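Local coordinates for protein aldolase (Klebsiella pneumoniae, PDB 6VOQ) that belongs to the class II aldolase and adducin family and holds a zinc ion in a site built from its own chain, at residues G108-R116 with V126-Y134; R56-G64 with G69-R80. All blocks are in the same frame, centred on the assembly; numbering follows the deposited sequence.

Overall arrangement
Both contacts lie within the single class II aldolase and adducin domain and reach the same mixed sheet, but from opposite sides of the chain's centre. Contact 2 comes first in sequence and closes before contact 1 opens. It links strand 58-60, next to the outermost strand 66-68, to the start of helix 76-83, where E75 binds zinc. Contact 1 sets the loop after helix 98-104 against strand 131-132, the outermost strand at the other end of the sheet within this chain. Their centres are 26 Å apart and their nearest atoms about 8 Å, so they do not touch: one builds part of the metal site, the other lays a loop along the far edge strand.

Contact 1: G108-R116 with V126-Y134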
loop_
_atom_site.group_PDB
_atom_site.type_symbol
_atom_site.label_atom_id
_atom_site.label_comp_id
_atom_site.label_asym_id
_atom_site.label_seq_id
_atom_site.Cartn_x
_atom_site.Cartn_y
_atom_site.Cartn_z
ATOM N N GLY A 108 -9.498 26.223 -5.786
ATOM C CA GLY A 108 -8.413 27.185 -5.863
ATOM C C GLY A 108 -7.146 26.704 -6.531
ATOM O O GLY A 108 -6.092 27.315 -6.336
ATOM N N LEU A 109 -7.204 25.630 -7.310
ATOM C CA LEU A 109 -6.030 25.188 -8.055
ATOM C C LEU A 109 -5.618 26.224 -9.093
ATOM O O LEU A 109 -6.461 26.848 -9.742
ATOM C CB LEU A 109 -6.313 23.869 -8.766
ATOM C CG LEU A 109 -6.495 22.589 -7.963
ATOM C CD1 LEU A 109 -6.722 21.483 -8.959
ATOM C CD2 LEU A 109 -5.273 22.304 -7.077
ATOM N N ASP A 110 -4.320 26.405 -9.253
ATOM C CA ASP A 110 -3.815 27.202 -10.365
ATOM C C ASP A 110 -4.145 26.485 -11.671
ATOM O O ASP A 110 -3.590 25.410 -11.928
ATOM C CB ASP A 110 -2.309 27.405 -10.215
ATOM C CG ASP A 110 -1.744 28.424 -11.193
ATOM O OD1 ASP A 110 -2.342 28.637 -12.273
ATOM O OD2 ASP A 110 -0.673 28.997 -10.882
ATOM N N PRO A 111 -5.024 27.023 -12.515
ATOM C CA PRO A 111 -5.445 26.271 -13.709
ATOM C C PRO A 111 -4.355 26.117 -14.754
ATOM O O PRO A 111 -4.509 25.290 -15.662
ATOM C CB PRO A 111 -6.616 27.104 -14.254
ATOM C CG PRO A 111 -6.303 28.505 -13.802
ATOM C CD PRO A 111 -5.631 28.366 -12.453
ATOM N N HIS A 112 -3.277 26.897 -14.679
ATOM C CA HIS A 112 -2.181 26.767 -15.627
ATOM C C HIS A 112 -1.041 25.905 -15.113
ATOM O O HIS A 112 -0.228 25.437 -15.917
ATOM C CB HIS A 112 -1.603 28.138 -15.991
ATOM C CG HIS A 112 -2.625 29.159 -16.376
ATOM N ND1 HIS A 112 -3.183 29.215 -17.636
ATOM C CD2 HIS A 112 -3.156 30.192 -15.680
ATOM C CE1 HIS A 112 -4.024 30.233 -17.695
ATOM N NE2 HIS A 112 -4.026 30.841 -16.521
ATOM N N ASN A 113 -0.953 25.695 -13.805
ATOM C CA ASN A 113 0.195 25.002 -13.224
ATOM C C ASN A 113 -0.205 24.614 -11.800
ATOM O O ASN A 113 0.022 25.369 -10.854
ATOM C CB ASN A 113 1.433 25.882 -13.252
ATOM C CG ASN A 113 2.632 25.226 -12.600
ATOM O OD1 ASN A 113 2.711 23.993 -12.508
ATOM N ND2 ASN A 113 3.577 26.049 -12.142
ATOM N N CYS A 114 -0.802 23.437 -11.664
ATOM C CA CYS A 114 -1.402 23.046 -10.398
ATOM C C CYS A 114 -0.416 22.405 -9.437
ATOM O O CYS A 114 -0.769 22.177 -8.277
ATOM C CB CYS A 114 -2.552 22.076 -10.641
ATOM S SG CYS A 114 -2.004 20.510 -11.282
ATOM N N ILE A 115 0.793 22.090 -9.880
ATOM C CA ILE A 115 1.797 21.489 -9.016
ATOM C C ILE A 115 2.924 22.497 -8.821
ATOM O O ILE A 115 3.702 22.768 -9.739
ATOM C CB ILE A 115 2.315 20.165 -9.583
ATOM C CG1 ILE A 115 1.131 19.257 -9.915
ATOM C CG2 ILE A 115 3.195 19.489 -8.563
ATOM C CD1 ILE A 115 1.506 17.859 -10.219
ATOM N N ARG A 116 3.006 23.053 -7.628
ATOM C CA ARG A 116 4.093 23.937 -7.241
ATOM C C ARG A 116 5.324 23.111 -6.881
ATOM O O ARG A 116 5.320 22.405 -5.866
ATOM C CB ARG A 116 3.659 24.797 -6.062
ATOM C CG ARG A 116 4.609 25.913 -5.701
ATOM C CD ARG A 116 3.929 26.742 -4.645
ATOM N NE ARG A 116 4.818 27.639 -3.924
ATOM C CZ ARG A 116 4.525 28.145 -2.733
ATOM N NH1 ARG A 116 3.379 27.810 -2.136
ATOM N NH2 ARG A 116 5.376 28.970 -2.139
ATOM N N VAL A 126 7.995 16.490 -17.247
ATOM C CA VAL A 126 6.608 16.746 -17.608
ATOM C C VAL A 126 6.423 18.226 -17.901
ATOM O O VAL A 126 5.922 18.599 -18.969
ATOM C CB VAL A 126 5.642 16.261 -16.510
ATOM C CG1 VAL A 126 4.219 16.397 -16.978
ATOM C CG2 VAL A 126 5.929 14.805 -16.161
ATOM N N GLY A 127 6.838 19.074 -16.972
ATOM C CA GLY A 127 6.572 20.496 -17.055
ATOM C C GLY A 127 5.326 20.869 -16.279
ATOM O O GLY A 127 4.879 20.150 -15.387
ATOM N N ASP A 128 4.749 22.012 -16.647
ATOM C CA ASP A 128 3.550 22.481 -15.972
ATOM C C ASP A 128 2.371 21.573 -16.282
ATOM O O ASP A 128 2.296 20.951 -17.345
ATOM C CB ASP A 128 3.207 23.911 -16.386
ATOM C CG ASP A 128 4.182 24.932 -15.832
ATOM O OD1 ASP A 128 5.183 24.529 -15.205
ATOM O OD2 ASP A 128 3.958 26.143 -16.045
ATOM N N VAL A 129 1.433 21.524 -15.340
ATOM C CA VAL A 129 0.239 20.700 -15.458
ATOM C C VAL A 129 -1.006 21.578 -15.377
ATOM O O VAL A 129 -1.371 22.038 -14.287
ATOM C CB VAL A 129 0.217 19.604 -14.381
ATOM C CG1 VAL A 129 -1.005 18.732 -14.568
ATOM C CG2 VAL A 129 1.508 18.760 -14.445
ATOM N N PRO A 130 -1.689 21.828 -16.490
ATOM C CA PRO A 130 -2.925 22.614 -16.451
ATOM C C PRO A 130 -4.097 21.810 -15.894
ATOM O O PRO A 130 -4.053 20.587 -15.752
ATOM C CB PRO A 130 -3.159 22.974 -17.919
ATOM C CG PRO A 130 -2.555 21.835 -18.663
ATOM C CD PRO A 130 -1.354 21.399 -17.860
ATOM N N VAL A 131 -5.166 22.532 -15.581
ATOM C CA VAL A 131 -6.355 21.942 -14.987
ATOM C C VAL A 131 -7.520 22.174 -15.931
ATOM O O VAL A 131 -7.749 23.303 -16.378
ATOM C CB VAL A 131 -6.647 22.528 -13.596
ATOM C CG1 VAL A 131 -7.915 21.915 -13.029
ATOM C CG2 VAL A 131 -5.456 22.275 -12.666
ATOM N N VAL A 132 -8.233 21.102 -16.251
ATOM C CA VAL A 132 -9.437 21.191 -17.064
ATOM C C VAL A 132 -10.608 21.258 -16.098
ATOM O O VAL A 132 -10.648 20.474 -15.140
ATOM C CB VAL A 132 -9.564 20.000 -18.024
ATOM C CG1 VAL A 132 -10.926 20.030 -18.702
ATOM C CG2 VAL A 132 -8.419 20.009 -19.035
ATOM N N PRO A 133 -11.548 22.186 -16.280
ATOM C CA PRO A 133 -12.724 22.224 -15.409
ATOM C C PRO A 133 -13.474 20.901 -15.423
ATOM O O PRO A 133 -13.337 20.079 -16.336
ATOM C CB PRO A 133 -13.570 23.357 -15.999
ATOM C CG PRO A 133 -12.593 24.227 -16.704
ATOM C CD PRO A 133 -11.535 23.304 -17.237
ATOM N N TYR A 134 -14.245 20.680 -14.361
ATOM C CA TYR A 134 -15.069 19.485 -14.301
ATOM C C TYR A 134 -16.230 19.609 -15.273
ATOM O O TYR A 134 -16.882 20.656 -15.358
ATOM C CB TYR A 134 -15.623 19.240 -12.899
ATOM C CG TYR A 134 -16.694 18.180 -12.950
ATOM C CD1 TYR A 134 -16.353 16.838 -13.075
ATOM C CD2 TYR A 134 -18.045 18.517 -12.960
ATOM C CE1 TYR A 134 -17.320 15.854 -13.169
ATOM C CE2 TYR A 134 -19.025 17.538 -13.064
ATOM C CZ TYR A 134 -18.650 16.203 -13.157
ATOM O OH TYR A 134 -19.602 15.213 -13.255
HETATM O O HOH W 1 1.643 27.072 -17.484
#
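At strand 131-132, the outermost at its end of the sheet within this chain, residues 111-114 of the loop after helix 98-104 lie against residues 128-131. Two backbone hydrogen bonds join them. V131 N donates to P111 O at 2.8 Å, with an N-H...O angle of 157°, and C114 N donates to V129 O at 3.0 Å. P130 and V132, the alternate residues, bond instead to L157 of the parallel strand 155-158, so the chain here is held by its partners in turn.

V131 is the main apolar piece. Its CG2 branch presses on C114 CB at 3.5 Å, and the same methyl meets L109 CD1 at 4.0 Å, the two side chains crossing at about a right angle. C114 turns its sulfur toward V129: SG sits 3.9 Å from V129 CG1. Deeper in, I115 and V129 both pack on L180 of helix 170-190.

The polar end belongs to N113 and D128. Their flat ends stack, the amide and carboxylate planes only 4° apart and N113 CG 3.6 Å from D128 CG. The D128 carboxylate is brought there by a chi1 of -71°, which sets CG beside the backbone N. A water donates both to D128 OD2 and to H112 O, at 2.9 Å from each. Within the loop, D110 OD1 takes H112 N, an Asx turn, and N113 N bonds back to D110 O over the same bend.

The chemistry is thus divided: main-chain bonds set how the loop lies on the strand, side chains of V131, L109, C114 and V129 pack beside them, and the carboxylate of D128 is steadied by stacking and water, with R207 giving no more than a long, weak ion pair that might slightly temper its charge.

Contact 2: R56-G64 with G69-R80; sequences RLSVVTLQG and GDKPSKEVTFHR. With ZN (zinc ion), chain B.
R56 and D70 meet obliquely, their guanidinium and carboxylate planes turned 72° apart. D70 OD2 lies 2.8 Å from R56 NH2 but over a face of the guanidinium, so this salt bridge rests on charge alone, with no N-H directed at the oxygen. A bend at chi3 (47°) folds the arginine back over the acid. The same two residues are also joined through the main chain, D70 N donating to R56 O at 3.0 Å.

Two residues on, S58 OG donates to D70 O at 2.8 Å, coming from above the carbonyl plane. Its CB rests 3.8 Å from P72 CB, a small apolar patch where the chain heads for the helix. Next, V60 and V76 slide past each other in opposite directions, CG1 to CG1 at 4.0 Å.

R80 closes the far end. Its guanidinium lies flat over G64, whose CA is 3.4 Å above one face, while T77 O sits farther off over the opposite face. L62 O is met at the edge: R80 NH1 donates to it at 3.1 Å along a nearly straight bond (166°). One in-plane bond and the face contact with G64 together restrict how the group can turn over the type I turn T61-G64.

Between these fastenings the chain passes through S73, whose OG accepts a weak capping bond from E75 N, and E75 OE1 reaches the zinc ion at 2.2 Å. H94, H96 and H161 complete the coordination, the one-glutamate, three-histidine zinc site familiar from class II aldolases of this family.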
loop_
_atom_site.group_PDB
_atom_site.type_symbol
_atom_site.label_atom_id
_atom_site.label_comp_id
_atom_site.label_asym_id
_atom_site.label_seq_id
_atom_site.Cartn_x
_atom_site.Cartn_y
_atom_site.Cartn_z
ATOM N N ARG A 56 -7.515 -8.530 -27.955
ATOM C CA ARG A 56 -8.783 -7.826 -28.072
ATOM C C ARG A 56 -8.671 -6.340 -27.751
ATOM O O ARG A 56 -9.694 -5.650 -27.675
ATOM C CB ARG A 56 -9.812 -8.511 -27.176
ATOM C CG ARG A 56 -10.323 -9.805 -27.799
ATOM C CD ARG A 56 -10.806 -10.782 -26.750
ATOM N NE ARG A 56 -11.670 -10.127 -25.773
ATOM C CZ ARG A 56 -12.978 -9.943 -25.929
ATOM N NH1 ARG A 56 -13.585 -10.374 -27.029
ATOM N NH2 ARG A 56 -13.680 -9.332 -24.982
ATOM N N LEU A 57 -7.457 -5.829 -27.579
ATOM C CA LEU A 57 -7.283 -4.397 -27.395
ATOM C C LEU A 57 -7.823 -3.656 -28.611
ATOM O O LEU A 57 -7.680 -4.106 -29.750
ATOM C CB LEU A 57 -5.811 -4.065 -27.167
ATOM C CG LEU A 57 -5.156 -4.660 -25.921
ATOM C CD1 LEU A 57 -3.653 -4.593 -26.070
ATOM C CD2 LEU A 57 -5.598 -3.938 -24.647
ATOM N N SER A 58 -8.476 -2.530 -28.359
ATOM C CA SER A 58 -9.119 -1.787 -29.426
ATOM C C SER A 58 -8.092 -1.121 -30.324
ATOM O O SER A 58 -7.012 -0.717 -29.883
ATOM C CB SER A 58 -10.039 -0.721 -28.848
ATOM O OG SER A 58 -10.643 -1.190 -27.659
ATOM N N VAL A 59 -8.449 -0.993 -31.597
ATOM C CA VAL A 59 -7.714 -0.165 -32.539
ATOM C C VAL A 59 -8.709 0.790 -33.183
ATOM O O VAL A 59 -9.728 0.356 -33.734
ATOM C CB VAL A 59 -6.982 -0.995 -33.603
ATOM C CG1 VAL A 59 -6.321 -0.074 -34.600
ATOM C CG2 VAL A 59 -5.963 -1.902 -32.958
ATOM N N VAL A 60 -8.413 2.083 -33.116
ATOM C CA VAL A 60 -9.276 3.138 -33.629
ATOM C C VAL A 60 -8.393 4.155 -34.349
ATOM O O VAL A 60 -7.214 4.319 -34.017
ATOM C CB VAL A 60 -10.086 3.778 -32.468
ATOM C CG1 VAL A 60 -9.160 4.237 -31.362
ATOM C CG2 VAL A 60 -10.950 4.920 -32.947
ATOM N N THR A 61 -8.946 4.804 -35.373
ATOM C CA THR A 61 -8.259 5.917 -36.017
ATOM C C THR A 61 -8.360 7.163 -35.140
ATOM O O THR A 61 -9.256 7.287 -34.300
ATOM C CB THR A 61 -8.845 6.230 -37.398
ATOM O OG1 THR A 61 -10.122 6.870 -37.253
ATOM C CG2 THR A 61 -9.002 4.966 -38.233
ATOM N N LEU A 62 -7.432 8.103 -35.353
ATOM C CA LEU A 62 -7.459 9.340 -34.583
ATOM C C LEU A 62 -8.744 10.134 -34.811
ATOM O O LEU A 62 -9.089 10.987 -33.987
ATOM C CB LEU A 62 -6.234 10.192 -34.921
ATOM C CG LEU A 62 -4.895 9.658 -34.402
ATOM C CD1 LEU A 62 -3.773 10.648 -34.656
ATOM C CD2 LEU A 62 -4.978 9.324 -32.918
ATOM N N GLN A 63 -9.473 9.858 -35.890
ATOM C CA GLN A 63 -10.730 10.536 -36.159
ATOM C C GLN A 63 -11.932 9.797 -35.590
ATOM O O GLN A 63 -13.067 10.234 -35.811
ATOM C CB GLN A 63 -10.910 10.741 -37.667
ATOM C CG GLN A 63 -9.835 11.610 -38.291
ATOM C CD GLN A 63 -8.518 10.863 -38.451
ATOM O OE1 GLN A 63 -8.498 9.668 -38.774
ATOM N NE2 GLN A 63 -7.410 11.562 -38.216
ATOM N N GLY A 64 -11.711 8.695 -34.876
ATOM C CA GLY A 64 -12.761 8.017 -34.140
ATOM C C GLY A 64 -13.346 6.771 -34.774
ATOM O O GLY A 64 -14.315 6.228 -34.235
ATOM N N GLY A 69 -10.707 -5.137 -32.623
ATOM C CA GLY A 69 -10.726 -5.373 -31.202
ATOM C C GLY A 69 -12.078 -5.036 -30.598
ATOM O O GLY A 69 -13.047 -4.739 -31.285
ATOM N N ASP A 70 -12.131 -5.088 -29.271
ATOM C CA ASP A 70 -13.352 -4.676 -28.594
ATOM C C ASP A 70 -13.568 -3.185 -28.785
ATOM O O ASP A 70 -12.639 -2.442 -29.113
ATOM C CB ASP A 70 -13.297 -4.976 -27.098
ATOM C CG ASP A 70 -13.163 -6.454 -26.789
ATOM O OD1 ASP A 70 -13.426 -7.304 -27.678
ATOM O OD2 ASP A 70 -12.810 -6.757 -25.632
ATOM N N LYS A 71 -14.803 -2.742 -28.544
ATOM C CA LYS A 71 -15.098 -1.324 -28.684
ATOM C C LYS A 71 -14.201 -0.552 -27.720
ATOM O O LYS A 71 -13.976 -1.007 -26.589
ATOM C CB LYS A 71 -16.584 -1.030 -28.428
ATOM C CG LYS A 71 -17.009 0.436 -28.711
ATOM C CD LYS A 71 -17.219 0.720 -30.216
ATOM C CE LYS A 71 -17.306 2.234 -30.521
ATOM N NZ LYS A 71 -18.718 2.713 -30.671
ATOM N N PRO A 72 -13.613 0.563 -28.148
ATOM C CA PRO A 72 -12.681 1.280 -27.275
ATOM C C PRO A 72 -13.374 1.856 -26.052
ATOM O O PRO A 72 -14.592 2.043 -26.015
ATOM C CB PRO A 72 -12.146 2.402 -28.174
ATOM C CG PRO A 72 -13.197 2.581 -29.210
ATOM C CD PRO A 72 -13.714 1.201 -29.474
ATOM N N SER A 73 -12.564 2.136 -25.037
ATOM C CA SER A 73 -13.013 2.922 -23.900
ATOM C C SER A 73 -13.654 4.213 -24.385
ATOM O O SER A 73 -13.192 4.829 -25.349
ATOM C CB SER A 73 -11.826 3.233 -22.989
ATOM O OG SER A 73 -12.236 4.013 -21.879
ATOM N N LYS A 74 -14.740 4.617 -23.722
ATOM C CA LYS A 74 -15.369 5.886 -24.072
ATOM C C LYS A 74 -14.445 7.082 -23.836
ATOM O O LYS A 74 -14.600 8.113 -24.500
ATOM C CB LYS A 74 -16.673 6.046 -23.290
ATOM C CG LYS A 74 -17.571 4.830 -23.414
ATOM C CD LYS A 74 -18.792 4.925 -22.539
ATOM C CE LYS A 74 -19.992 5.384 -23.345
ATOM N NZ LYS A 74 -21.158 5.699 -22.468
ATOM N N GLU A 75 -13.475 6.965 -22.931
ATOM C CA GLU A 75 -12.564 8.072 -22.675
ATOM C C GLU A 75 -11.476 8.203 -23.731
ATOM O O GLU A 75 -10.723 9.189 -23.703
ATOM C CB GLU A 75 -11.944 7.919 -21.288
ATOM C CG GLU A 75 -12.995 7.832 -20.204
ATOM C CD GLU A 75 -12.421 7.888 -18.816
ATOM O OE1 GLU A 75 -12.473 8.977 -18.203
ATOM O OE2 GLU A 75 -11.921 6.847 -18.337
ATOM N N VAL A 76 -11.388 7.252 -24.666
ATOM C CA VAL A 76 -10.446 7.371 -25.772
ATOM C C VAL A 76 -10.778 8.584 -26.630
ATOM O O VAL A 76 -9.902 9.112 -27.324
ATOM C CB VAL A 76 -10.431 6.060 -26.590
ATOM C CG1 VAL A 76 -9.554 6.181 -27.834
ATOM C CG2 VAL A 76 -9.948 4.909 -25.711
ATOM N N THR A 77 -12.027 9.056 -26.565
ATOM C CA THR A 77 -12.407 10.298 -27.230
ATOM C C THR A 77 -11.451 11.437 -26.886
ATOM O O THR A 77 -10.983 12.155 -27.779
ATOM C CB THR A 77 -13.841 10.676 -26.856
ATOM O OG1 THR A 77 -14.736 9.654 -27.308
ATOM C CG2 THR A 77 -14.227 11.981 -27.532
ATOM N N PHE A 78 -11.145 11.632 -25.600
ATOM C CA PHE A 78 -10.250 12.739 -25.284
ATOM C C PHE A 78 -8.780 12.339 -25.323
ATOM O O PHE A 78 -7.919 13.219 -25.320
ATOM C CB PHE A 78 -10.612 13.404 -23.934
ATOM C CG PHE A 78 -10.470 12.526 -22.704
ATOM C CD1 PHE A 78 -9.230 12.117 -22.243
ATOM C CD2 PHE A 78 -11.582 12.201 -21.956
ATOM C CE1 PHE A 78 -9.118 11.340 -21.107
ATOM C CE2 PHE A 78 -11.478 11.431 -20.806
ATOM C CZ PHE A 78 -10.252 11.001 -20.382
ATOM N N HIS A 79 -8.468 11.043 -25.373
ATOM C CA HIS A 79 -7.134 10.631 -25.792
ATOM C C HIS A 79 -6.821 11.170 -27.182
ATOM O O HIS A 79 -5.766 11.772 -27.406
ATOM C CB HIS A 79 -7.033 9.111 -25.807
ATOM C CG HIS A 79 -6.864 8.493 -24.462
ATOM N ND1 HIS A 79 -5.811 7.657 -24.159
ATOM C CD2 HIS A 79 -7.629 8.560 -23.348
ATOM C CE1 HIS A 79 -5.927 7.245 -22.910
ATOM N NE2 HIS A 79 -7.020 7.781 -22.396
ATOM N N ARG A 80 -7.732 10.940 -28.134
ATOM C CA ARG A 80 -7.511 11.353 -29.516
ATOM C C ARG A 80 -7.298 12.851 -29.628
ATOM O O ARG A 80 -6.439 13.293 -30.396
ATOM C CB ARG A 80 -8.694 10.933 -30.391
ATOM C CG ARG A 80 -8.909 9.430 -30.430
ATOM C CD ARG A 80 -9.914 9.027 -31.488
ATOM N NE ARG A 80 -11.286 9.165 -31.023
ATOM C CZ ARG A 80 -12.140 10.082 -31.467
ATOM N NH1 ARG A 80 -11.767 10.955 -32.395
ATOM N NH2 ARG A 80 -13.375 10.115 -30.985
HETATM ZN ZN ZN B . -11.554 8.735 -16.158
#